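Local atomic coordinates of endoribonuclease ToxN (Bacillus thuringiensis, PDB entry 4ATO), a protein that cleaves RNA within adenine-rich sequences as the endoribonuclease toxin of a type III toxin-antitoxin system and is inhibited by its RNA antitoxin ToxI. Residues Ser25-Asn30 and Val155-Pro160. Sequence-based numbering, arbitrary orientation.
With nucleotides of chain B.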
ATOM      1  N   SER A  25     -36.506 -16.036 -19.826  1.00 39.00           N
ATOM      2  CA  SER A  25     -35.660 -16.789 -20.749  1.00 49.22           C
ATOM      3  C   SER A  25     -34.161 -16.480 -20.628  1.00 45.54           C
ATOM      4  O   SER A  25     -33.342 -17.137 -21.277  1.00 41.92           O
ATOM      5  CB  SER A  25     -36.125 -16.578 -22.195  1.00 50.19           C
ATOM      6  OG  SER A  25     -36.092 -15.209 -22.553  1.00 54.69           O
ATOM      7  N   LYS A  26     -33.797 -15.497 -19.805  1.00 38.98           N
ATOM      8  CA  LYS A  26     -32.381 -15.144 -19.648  1.00 32.11           C
ATOM      9  C   LYS A  26     -31.656 -15.972 -18.590  1.00 37.39           C
ATOM     10  O   LYS A  26     -30.440 -15.832 -18.418  1.00 39.76           O
ATOM     11  CB  LYS A  26     -32.199 -13.651 -19.347  1.00 31.52           C
ATOM     12  CG  LYS A  26     -32.620 -12.710 -20.463  1.00 42.11           C
ATOM     13  CD  LYS A  26     -32.686 -11.294 -19.928  1.00 43.18           C
ATOM     14  CE  LYS A  26     -33.659 -10.448 -20.694  1.00 37.73           C
ATOM     15  NZ  LYS A  26     -34.261  -9.421 -19.806  1.00 41.89           N
ATOM     16  N   VAL A  27     -32.387 -16.825 -17.879  1.00 37.86           N
ATOM     17  CA  VAL A  27     -31.753 -17.731 -16.920  1.00 36.60           C
ATOM     18  C   VAL A  27     -30.774 -18.633 -17.677  1.00 44.16           C
ATOM     19  O   VAL A  27     -31.094 -19.116 -18.761  1.00 47.48           O
ATOM     20  CB  VAL A  27     -32.799 -18.587 -16.164  1.00 43.78           C
ATOM     21  CG1 VAL A  27     -32.115 -19.588 -15.243  1.00 36.82           C
ATOM     22  CG2 VAL A  27     -33.740 -17.697 -15.366  1.00 44.19           C
ATOM     23  N   PRO A  28     -29.565 -18.834 -17.129  1.00 38.85           N
ATOM     24  CA  PRO A  28     -28.555 -19.594 -17.878  1.00 35.41           C
ATOM     25  C   PRO A  28     -28.864 -21.086 -18.000  1.00 42.46           C
ATOM     26  O   PRO A  28     -29.290 -21.704 -17.015  1.00 41.39           O
ATOM     27  CB  PRO A  28     -27.283 -19.409 -17.039  1.00 35.18           C
ATOM     28  CG  PRO A  28     -27.546 -18.183 -16.196  1.00 38.88           C
ATOM     29  CD  PRO A  28     -29.006 -18.239 -15.901  1.00 35.18           C
ATOM     30  N   PHE A  29     -28.643 -21.644 -19.194  1.00 37.60           N
ATOM     31  CA  PHE A  29     -28.714 -23.088 -19.405  1.00 43.17           C
ATOM     32  C   PHE A  29     -27.756 -23.738 -18.404  1.00 46.11           C
ATOM     33  O   PHE A  29     -26.636 -23.262 -18.213  1.00 37.61           O
ATOM     34  CB  PHE A  29     -28.256 -23.461 -20.821  1.00 39.78           C
ATOM     35  CG  PHE A  29     -29.152 -22.967 -21.927  1.00 45.97           C
ATOM     36  CD1 PHE A  29     -30.413 -22.467 -21.664  1.00 47.27           C
ATOM     37  CD2 PHE A  29     -28.728 -23.037 -23.249  1.00 48.50           C
ATOM     38  CE1 PHE A  29     -31.230 -22.028 -22.698  1.00 46.80           C
ATOM     39  CE2 PHE A  29     -29.538 -22.603 -24.288  1.00 47.86           C
ATOM     40  CZ  PHE A  29     -30.786 -22.098 -24.012  1.00 54.21           C
ATOM     41  N   ASN A  30     -28.164 -24.816 -17.772  1.00 47.15           N
ATOM     42  CA  ASN A  30     -27.336 -25.435 -16.768  1.00 52.16           C
ATOM     43  C   ASN A  30     -26.243 -26.333 -17.321  1.00 50.12           C
ATOM     44  O   ASN A  30     -25.261 -26.584 -16.667  1.00 51.08           O
ATOM     45  CB  ASN A  30     -28.216 -26.216 -15.804  1.00 51.32           C
ATOM     46  CG  ASN A  30     -27.932 -25.888 -14.364  1.00 51.14           C
ATOM     47  OD1 ASN A  30     -27.444 -24.827 -14.048  1.00 41.37           O
ATOM     48  ND2 ASN A  30     -28.236 -26.809 -13.489  1.00 55.13           N
ATOM     49  N   VAL A 155     -30.632  -6.375 -20.360  1.00 40.74           N
ATOM     50  CA  VAL A 155     -29.573  -7.379 -20.321  1.00 31.49           C
ATOM     51  C   VAL A 155     -29.661  -8.289 -19.085  1.00 34.75           C
ATOM     52  O   VAL A 155     -28.985  -9.317 -19.028  1.00 33.22           O
ATOM     53  CB  VAL A 155     -28.168  -6.720 -20.402  1.00 42.11           C
ATOM     54  CG1 VAL A 155     -27.738  -6.204 -19.032  1.00 33.83           C
ATOM     55  CG2 VAL A 155     -27.141  -7.701 -20.940  1.00 43.07           C
ATOM     56  N   CYS A 156     -30.488  -7.917 -18.104  1.00 32.41           N
ATOM     57  CA  CYS A 156     -30.574  -8.676 -16.848  1.00 34.39           C
ATOM     58  C   CYS A 156     -31.845  -9.489 -16.755  1.00 40.94           C
ATOM     59  O   CYS A 156     -32.878  -9.106 -17.301  1.00 32.92           O
ATOM     60  CB  CYS A 156     -30.533  -7.757 -15.631  1.00 28.67           C
ATOM     61  SG  CYS A 156     -29.023  -6.812 -15.447  1.00 32.79           S
ATOM     62  N   CYS A 157     -31.767 -10.608 -16.042  1.00 33.40           N
ATOM     63  CA  CYS A 157     -32.972 -11.315 -15.628  1.00 34.86           C
ATOM     64  C   CYS A 157     -33.971 -10.369 -14.927  1.00 43.05           C
ATOM     65  O   CYS A 157     -33.591  -9.350 -14.322  1.00 38.22           O
ATOM     66  CB  CYS A 157     -32.608 -12.443 -14.665  1.00 28.87           C
ATOM     67  SG  CYS A 157     -31.634 -13.770 -15.377  1.00 36.90           S
ATOM     68  N   ASP A 158     -35.248 -10.722 -15.015  1.00 44.61           N
ATOM     69  CA  ASP A 158     -36.314 -10.023 -14.316  1.00 46.01           C
ATOM     70  C   ASP A 158     -36.278 -10.502 -12.868  1.00 45.44           C
ATOM     71  O   ASP A 158     -36.968 -11.455 -12.503  1.00 37.39           O
ATOM     72  CB  ASP A 158     -37.660 -10.373 -14.966  1.00 46.02           C
ATOM     73  CG  ASP A 158     -38.821  -9.547 -14.426  1.00 55.26           C
ATOM     74  OD1 ASP A 158     -38.693  -8.960 -13.335  1.00 53.26           O
ATOM     75  OD2 ASP A 158     -39.876  -9.498 -15.094  1.00 64.47           O
ATOM     76  N   PHE A 159     -35.450  -9.859 -12.049  1.00 38.42           N
ATOM     77  CA  PHE A 159     -35.254 -10.312 -10.674  1.00 35.99           C
ATOM     78  C   PHE A 159     -36.561 -10.447  -9.887  1.00 43.40           C
ATOM     79  O   PHE A 159     -36.762 -11.465  -9.225  1.00 35.86           O
ATOM     80  CB  PHE A 159     -34.261  -9.425  -9.914  1.00 35.90           C
ATOM     81  CG  PHE A 159     -32.909  -9.346 -10.549  1.00 32.15           C
ATOM     82  CD1 PHE A 159     -32.270 -10.489 -10.988  1.00 28.41           C
ATOM     83  CD2 PHE A 159     -32.281  -8.126 -10.713  1.00 30.06           C
ATOM     84  CE1 PHE A 159     -31.028 -10.416 -11.593  1.00 34.68           C
ATOM     85  CE2 PHE A 159     -31.032  -8.044 -11.308  1.00 34.28           C
ATOM     86  CZ  PHE A 159     -30.409  -9.195 -11.752  1.00 32.91           C
ATOM     87  N   PRO A 160     -37.445  -9.426  -9.946  1.00 47.06           N
ATOM     88  CA  PRO A 160     -38.681  -9.539  -9.161  1.00 48.96           C
ATOM     89  C   PRO A 160     -39.532 -10.736  -9.561  1.00 49.92           C
ATOM     90  O   PRO A 160     -40.110 -11.395  -8.694  1.00 51.41           O
ATOM     91  CB  PRO A 160     -39.419  -8.239  -9.492  1.00 48.29           C
ATOM     92  CG  PRO A 160     -38.336  -7.272  -9.774  1.00 49.58           C
ATOM     93  CD  PRO A 160     -37.310  -8.078 -10.529  1.00 50.25           C
TER
ATOM     94  O5'   A B   1     -23.416 -20.338 -21.625  1.00 42.97           O
ATOM     95  C5'   A B   1     -22.828 -21.036 -22.714  1.00 41.52           C
ATOM     96  C4'   A B   1     -23.684 -20.958 -23.948  1.00 35.98           C
ATOM     97  O4'   A B   1     -25.000 -21.484 -23.659  1.00 45.88           O
ATOM     98  C3'   A B   1     -23.949 -19.562 -24.484  1.00 38.30           C
ATOM     99  O3'   A B   1     -22.891 -19.089 -25.303  1.00 29.77           O
ATOM    100  C2'   A B   1     -25.264 -19.732 -25.236  1.00 42.06           C
ATOM    101  O2'   A B   1     -25.029 -20.286 -26.517  1.00 42.40           O
ATOM    102  C1'   A B   1     -25.975 -20.782 -24.392  1.00 38.96           C
ATOM    103  N9    A B   1     -26.955 -20.208 -23.447  1.00 37.35           N
ATOM    104  C8    A B   1     -26.899 -20.312 -22.077  1.00 34.81           C
ATOM    105  N7    A B   1     -27.922 -19.763 -21.462  1.00 36.12           N
ATOM    106  C5    A B   1     -28.719 -19.279 -22.492  1.00 38.08           C
ATOM    107  C6    A B   1     -29.956 -18.597 -22.489  1.00 41.93           C
ATOM    108  N6    A B   1     -30.630 -18.262 -21.379  1.00 36.37           N
ATOM    109  N1    A B   1     -30.484 -18.258 -23.681  1.00 39.83           N
ATOM    110  C2    A B   1     -29.809 -18.592 -24.791  1.00 49.14           C
ATOM    111  N3    A B   1     -28.646 -19.233 -24.920  1.00 42.19           N
ATOM    112  C4    A B   1     -28.141 -19.554 -23.721  1.00 29.92           C
ATOM    113  P     A B   2     -22.613 -17.514 -25.456  1.00 40.35           P
ATOM    114  OP1   A B   2     -21.484 -17.369 -26.398  1.00 40.84           O
ATOM    115  OP2   A B   2     -22.483 -16.956 -24.082  1.00 36.30           O
ATOM    116  O5'   A B   2     -23.948 -16.969 -26.118  1.00 42.67           O
ATOM    117  C5'   A B   2     -24.223 -17.150 -27.495  1.00 40.79           C
ATOM    118  C4'   A B   2     -25.549 -16.539 -27.843  1.00 38.30           C
ATOM    119  O4'   A B   2     -26.572 -17.117 -26.996  1.00 37.48           O
ATOM    120  C3'   A B   2     -25.649 -15.040 -27.609  1.00 40.53           C
ATOM    121  O3'   A B   2     -25.219 -14.298 -28.729  1.00 39.75           O
ATOM    122  C2'   A B   2     -27.119 -14.820 -27.263  1.00 44.45           C
ATOM    123  O2'   A B   2     -27.900 -14.704 -28.446  1.00 47.33           O
ATOM    124  C1'   A B   2     -27.487 -16.132 -26.582  1.00 40.18           C
ATOM    125  N9    A B   2     -27.462 -16.065 -25.104  1.00 40.70           N
ATOM    126  C8    A B   2     -26.467 -16.549 -24.288  1.00 37.29           C
ATOM    127  N7    A B   2     -26.724 -16.441 -23.007  1.00 35.76           N
ATOM    128  C5    A B   2     -27.994 -15.890 -22.972  1.00 37.03           C
ATOM    129  C6    A B   2     -28.836 -15.532 -21.905  1.00 35.93           C
ATOM    130  N6    A B   2     -28.498 -15.710 -20.638  1.00 29.49           N
ATOM    131  N1    A B   2     -30.045 -14.998 -22.186  1.00 39.68           N
ATOM    132  C2    A B   2     -30.368 -14.835 -23.477  1.00 33.55           C
ATOM    133  N3    A B   2     -29.663 -15.132 -24.566  1.00 37.81           N
ATOM    134  C4    A B   2     -28.469 -15.663 -24.250  1.00 36.12           C
ATOM    135  P     A B   3     -24.235 -13.056 -28.546  1.00 39.58           P
ATOM    136  OP1   A B   3     -23.806 -12.639 -29.904  1.00 45.78           O
ATOM    137  OP2   A B   3     -23.198 -13.463 -27.566  1.00 49.71           O
ATOM    138  O5'   A B   3     -25.186 -11.947 -27.910  1.00 46.30           O
ATOM    139  C5'   A B   3     -26.326 -11.470 -28.618  1.00 43.91           C
ATOM    140  C4'   A B   3     -27.197 -10.606 -27.742  1.00 38.90           C
ATOM    141  O4'   A B   3     -27.890 -11.433 -26.773  1.00 43.42           O
ATOM    142  C3'   A B   3     -26.467  -9.564 -26.902  1.00 40.59           C
ATOM    143  O3'   A B   3     -26.186  -8.376 -27.628  1.00 37.48           O
ATOM    144  C2'   A B   3     -27.414  -9.353 -25.723  1.00 39.89           C
ATOM    145  O2'   A B   3     -28.469  -8.473 -26.075  1.00 45.50           O
ATOM    146  C1'   A B   3     -28.003 -10.751 -25.539  1.00 40.98           C
ATOM    147  N9    A B   3     -27.292 -11.530 -24.504  1.00 37.80           N
ATOM    148  C8    A B   3     -26.113 -12.230 -24.635  1.00 35.79           C
ATOM    149  N7    A B   3     -25.734 -12.853 -23.542  1.00 39.40           N
ATOM    150  C5    A B   3     -26.734 -12.556 -22.630  1.00 29.95           C
ATOM    151  C6    A B   3     -26.915 -12.910 -21.282  1.00 32.55           C
ATOM    152  N6    A B   3     -26.060 -13.675 -20.604  1.00 27.89           N
ATOM    153  N1    A B   3     -28.021 -12.454 -20.652  1.00 36.72           N
ATOM    154  C2    A B   3     -28.875 -11.676 -21.340  1.00 34.16           C
ATOM    155  N3    A B   3     -28.812 -11.268 -22.608  1.00 33.85           N
ATOM    156  C4    A B   3     -27.704 -11.749 -23.208  1.00 36.33           C
TER
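Lys26 reaches across to the end of helix 147-155, where its ammonium donates a hydrogen bond to the carbonyl of Cys156 (NZ to O, 2.9 Å). CG stands beside the backbone N, anti to the carbonyl carbon (chi1 -65°), and the chain runs nearly extended until chi4 (149°) bends it. NZ lies above the carbonyl plane, 41° out of it, while CD rests against the same oxygen. Weak hydrogen bonds from NZ to the carbonyls of Lys153 and Gly154 place the ammonium among the last carbonyls of that helix. At the other end of the side chain, CB packs on SG of Cys157 at 4.0 Å, and this sulfur also borders the peptide between Lys26 and Val27. Asp24 joins the two backbones by accepting hydrogen bonds from the N atoms of Lys26 and Asp158.

The RNA of chain B lies along this junction. N6 of A1 donates to both Ser25 O (2.9 Å) and Val27 O (2.8 Å), and N6 of A2 donates to Lys26 O at 3.0 Å. The Phe29 ring stacks face to face on A1, whose C5 sits 3.5 Å above the ring centre. CG of Lys26 lies close to N1 of A2 and C2 of A3, which brings the aliphatic chain against both adenines. Carbonyls facing N6 of A1 and A2 accept from the amino group that adenine has where guanine has a keto oxygen, consistent with the enzyme's preference for A-rich RNA, while the ammonium probably offsets the partial negative charge at the helix end.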